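Local coordinates for STU0660 (Streptococcus thermophilus, PDB 3ZTH), which is a large Csn2-type Cas protein of CRISPR-mediated bacterial immunity that binds magnesium and probably DNA, at residues Leu30-Tyr33 and Thr34-Ile37. Sequence-based numbering, arbitrary orientation.
Sequences LKYY and TWQI
Leu30 O takes two bonds from Thr34: the backbone N arrives at 2.9 Å and the hydroxyl OG1 at 2.8 Å, from opposite faces of the carbonyl plane, OG1 standing 39° out of it. The threonine rotation, OG1 beside its own backbone N (chi1 -55°), folds the hydroxyl back against the preceding turn, where the helix carbonyl satisfies it. Lys31 joins the second segment through its backbone, O accepting from Trp35 N; its side chain takes no part in the contact, and NZ bonds to Gly25 O near Asp240, a magnesium ligand about 4 Å away between nearest side-chain atoms. Tyr32 O accepts from Gln36 N, and its ring lies alongside Trp35, both pointing the same way. Trp35 CE3 sits 4.0 Å above one face of the Tyr32 ring, toward the rim, with the planes inclined at 55°, and CZ3 comes within 3.9 Å of Tyr32 CZ. Gln36 bends at chi2 and brings NE2 to 4.0 Å from Tyr32 CE2. Tyr33 O completes the backbone series with Ile37 N at 3.0 Å. Ile37 CG1 lies over one face of the Tyr33 ring, 3.8 Å from its centroid, in a CH-pi contact, and CD1 carries on to the hydroxyl end. Tyr33 OH bonds to Gln6 O and Trp35 NE1 to Asp79 OD2. Of a second subunit, Phe83 meets Tyr32 edge-to-face and Trp174 packs on Tyr33, Gln36 and Ile37. Regular i to i+4 bonding makes this one continuous stretch of alpha-helix 28-43, which follows strand 20-24, one of the parallel strands of the mixed central sheet, consistent with the helix after the P-loop position in the P-loop NTPase-like fold of this family.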
ATOM      1  N   LEU A  30     -13.625  23.692  28.262  1.00 27.37           N
ATOM      2  CA  LEU A  30     -14.383  24.387  27.241  1.00 27.91           C
ATOM      3  C   LEU A  30     -13.429  25.030  26.234  1.00 26.44           C
ATOM      4  O   LEU A  30     -13.679  24.987  25.031  1.00 25.62           O
ATOM      5  CB  LEU A  30     -15.299  25.441  27.878  1.00 27.51           C
ATOM      6  CG  LEU A  30     -16.090  26.312  26.896  1.00 28.72           C
ATOM      7  CD1 LEU A  30     -17.093  25.473  26.128  1.00 26.95           C
ATOM      8  CD2 LEU A  30     -16.793  27.417  27.663  1.00 28.59           C
ATOM      9  N   LYS A  31     -12.340  25.620  26.726  1.00 24.86           N
ATOM     10  CA  LYS A  31     -11.359  26.248  25.839  1.00 24.41           C
ATOM     11  C   LYS A  31     -10.829  25.189  24.895  1.00 24.89           C
ATOM     12  O   LYS A  31     -10.712  25.409  23.688  1.00 25.77           O
ATOM     13  CB  LYS A  31     -10.183  26.859  26.632  1.00 19.75           C
ATOM     14  CG  LYS A  31     -10.573  28.088  27.459  1.00 17.51           C
ATOM     15  CD  LYS A  31      -9.373  28.895  27.970  1.00 16.43           C
ATOM     16  CE  LYS A  31      -8.629  28.180  29.076  1.00 16.59           C
ATOM     17  NZ  LYS A  31      -7.557  29.045  29.626  1.00 15.90           N
ATOM     18  N   TYR A  32     -10.539  24.021  25.450  1.00 24.97           N
ATOM     19  CA  TYR A  32     -10.004  22.937  24.650  1.00 25.96           C
ATOM     20  C   TYR A  32     -10.989  22.473  23.595  1.00 25.74           C
ATOM     21  O   TYR A  32     -10.613  22.230  22.450  1.00 28.18           O
ATOM     22  CB  TYR A  32      -9.599  21.761  25.539  1.00 24.87           C
ATOM     23  CG  TYR A  32      -8.787  20.729  24.792  1.00 27.90           C
ATOM     24  CD1 TYR A  32      -7.405  20.855  24.685  1.00 28.68           C
ATOM     25  CD2 TYR A  32      -9.399  19.647  24.165  1.00 28.70           C
ATOM     26  CE1 TYR A  32      -6.649  19.934  23.976  1.00 30.40           C
ATOM     27  CE2 TYR A  32      -8.655  18.714  23.449  1.00 31.61           C
ATOM     28  CZ  TYR A  32      -7.274  18.865  23.360  1.00 32.67           C
ATOM     29  OH  TYR A  32      -6.512  17.945  22.669  1.00 34.52           O
ATOM     30  N   TYR A  33     -12.249  22.342  23.992  1.00 24.90           N
ATOM     31  CA  TYR A  33     -13.294  21.917  23.081  1.00 22.71           C
ATOM     32  C   TYR A  33     -13.422  22.931  21.947  1.00 21.63           C
ATOM     33  O   TYR A  33     -13.553  22.561  20.787  1.00 21.97           O
ATOM     34  CB  TYR A  33     -14.630  21.810  23.813  1.00 21.26           C
ATOM     35  CG  TYR A  33     -15.779  21.609  22.866  1.00 21.53           C
ATOM     36  CD1 TYR A  33     -16.050  20.354  22.330  1.00 23.70           C
ATOM     37  CD2 TYR A  33     -16.560  22.687  22.448  1.00 22.26           C
ATOM     38  CE1 TYR A  33     -17.077  20.171  21.389  1.00 25.14           C
ATOM     39  CE2 TYR A  33     -17.585  22.520  21.511  1.00 24.22           C
ATOM     40  CZ  TYR A  33     -17.836  21.257  20.987  1.00 24.56           C
ATOM     41  OH  TYR A  33     -18.846  21.079  20.074  1.00 27.18           O
ATOM     42  N   THR A  34     -13.393  24.209  22.300  1.00 21.60           N
ATOM     43  CA  THR A  34     -13.511  25.272  21.322  1.00 25.08           C
ATOM     44  C   THR A  34     -12.349  25.168  20.336  1.00 28.20           C
ATOM     45  O   THR A  34     -12.542  25.308  19.121  1.00 27.93           O
ATOM     46  CB  THR A  34     -13.515  26.638  22.009  1.00 25.89           C
ATOM     47  OG1 THR A  34     -14.551  26.660  22.999  1.00 26.83           O
ATOM     48  CG2 THR A  34     -13.781  27.741  21.002  1.00 26.93           C
ATOM     49  N   TRP A  35     -11.152  24.894  20.857  1.00 27.94           N
ATOM     50  CA  TRP A  35      -9.975  24.735  19.998  1.00 28.71           C
ATOM     51  C   TRP A  35     -10.127  23.522  19.069  1.00 29.00           C
ATOM     52  O   TRP A  35      -9.797  23.589  17.886  1.00 30.40           O
ATOM     53  CB  TRP A  35      -8.693  24.548  20.829  1.00 25.83           C
ATOM     54  CG  TRP A  35      -7.533  24.158  19.963  1.00 28.70           C
ATOM     55  CD1 TRP A  35      -6.848  24.970  19.106  1.00 29.65           C
ATOM     56  CD2 TRP A  35      -7.031  22.832  19.739  1.00 28.81           C
ATOM     57  NE1 TRP A  35      -5.965  24.236  18.354  1.00 27.41           N
ATOM     58  CE2 TRP A  35      -6.053  22.922  18.719  1.00 27.88           C
ATOM     59  CE3 TRP A  35      -7.317  21.576  20.293  1.00 29.38           C
ATOM     60  CZ2 TRP A  35      -5.357  21.804  18.239  1.00 29.15           C
ATOM     61  CZ3 TRP A  35      -6.626  20.458  19.818  1.00 30.82           C
ATOM     62  CH2 TRP A  35      -5.656  20.582  18.798  1.00 31.62           C
ATOM     63  N   GLN A  36     -10.618  22.414  19.612  1.00 29.36           N
ATOM     64  CA  GLN A  36     -10.781  21.188  18.831  1.00 30.84           C
ATOM     65  C   GLN A  36     -11.732  21.378  17.654  1.00 29.51           C
ATOM     66  O   GLN A  36     -11.481  20.892  16.556  1.00 28.72           O
ATOM     67  CB  GLN A  36     -11.285  20.058  19.739  1.00 32.95           C
ATOM     68  CG  GLN A  36     -11.333  18.673  19.091  1.00 35.23           C
ATOM     69  CD  GLN A  36      -9.954  18.144  18.716  1.00 38.18           C
ATOM     70  OE1 GLN A  36      -9.485  18.343  17.588  1.00 39.63           O
ATOM     71  NE2 GLN A  36      -9.290  17.479  19.668  1.00 34.43           N
ATOM     72  N   ILE A  37     -12.833  22.075  17.894  1.00 29.41           N
ATOM     73  CA  ILE A  37     -13.810  22.329  16.847  1.00 30.22           C
ATOM     74  C   ILE A  37     -13.209  23.263  15.802  1.00 31.15           C
ATOM     75  O   ILE A  37     -13.300  23.010  14.601  1.00 33.38           O
ATOM     76  CB  ILE A  37     -15.071  23.006  17.411  1.00 30.83           C
ATOM     77  CG1 ILE A  37     -15.818  22.055  18.346  1.00 31.82           C
ATOM     78  CG2 ILE A  37     -15.958  23.444  16.270  1.00 29.89           C
ATOM     79  CD1 ILE A  37     -16.484  20.877  17.622  1.00 33.77           C
TER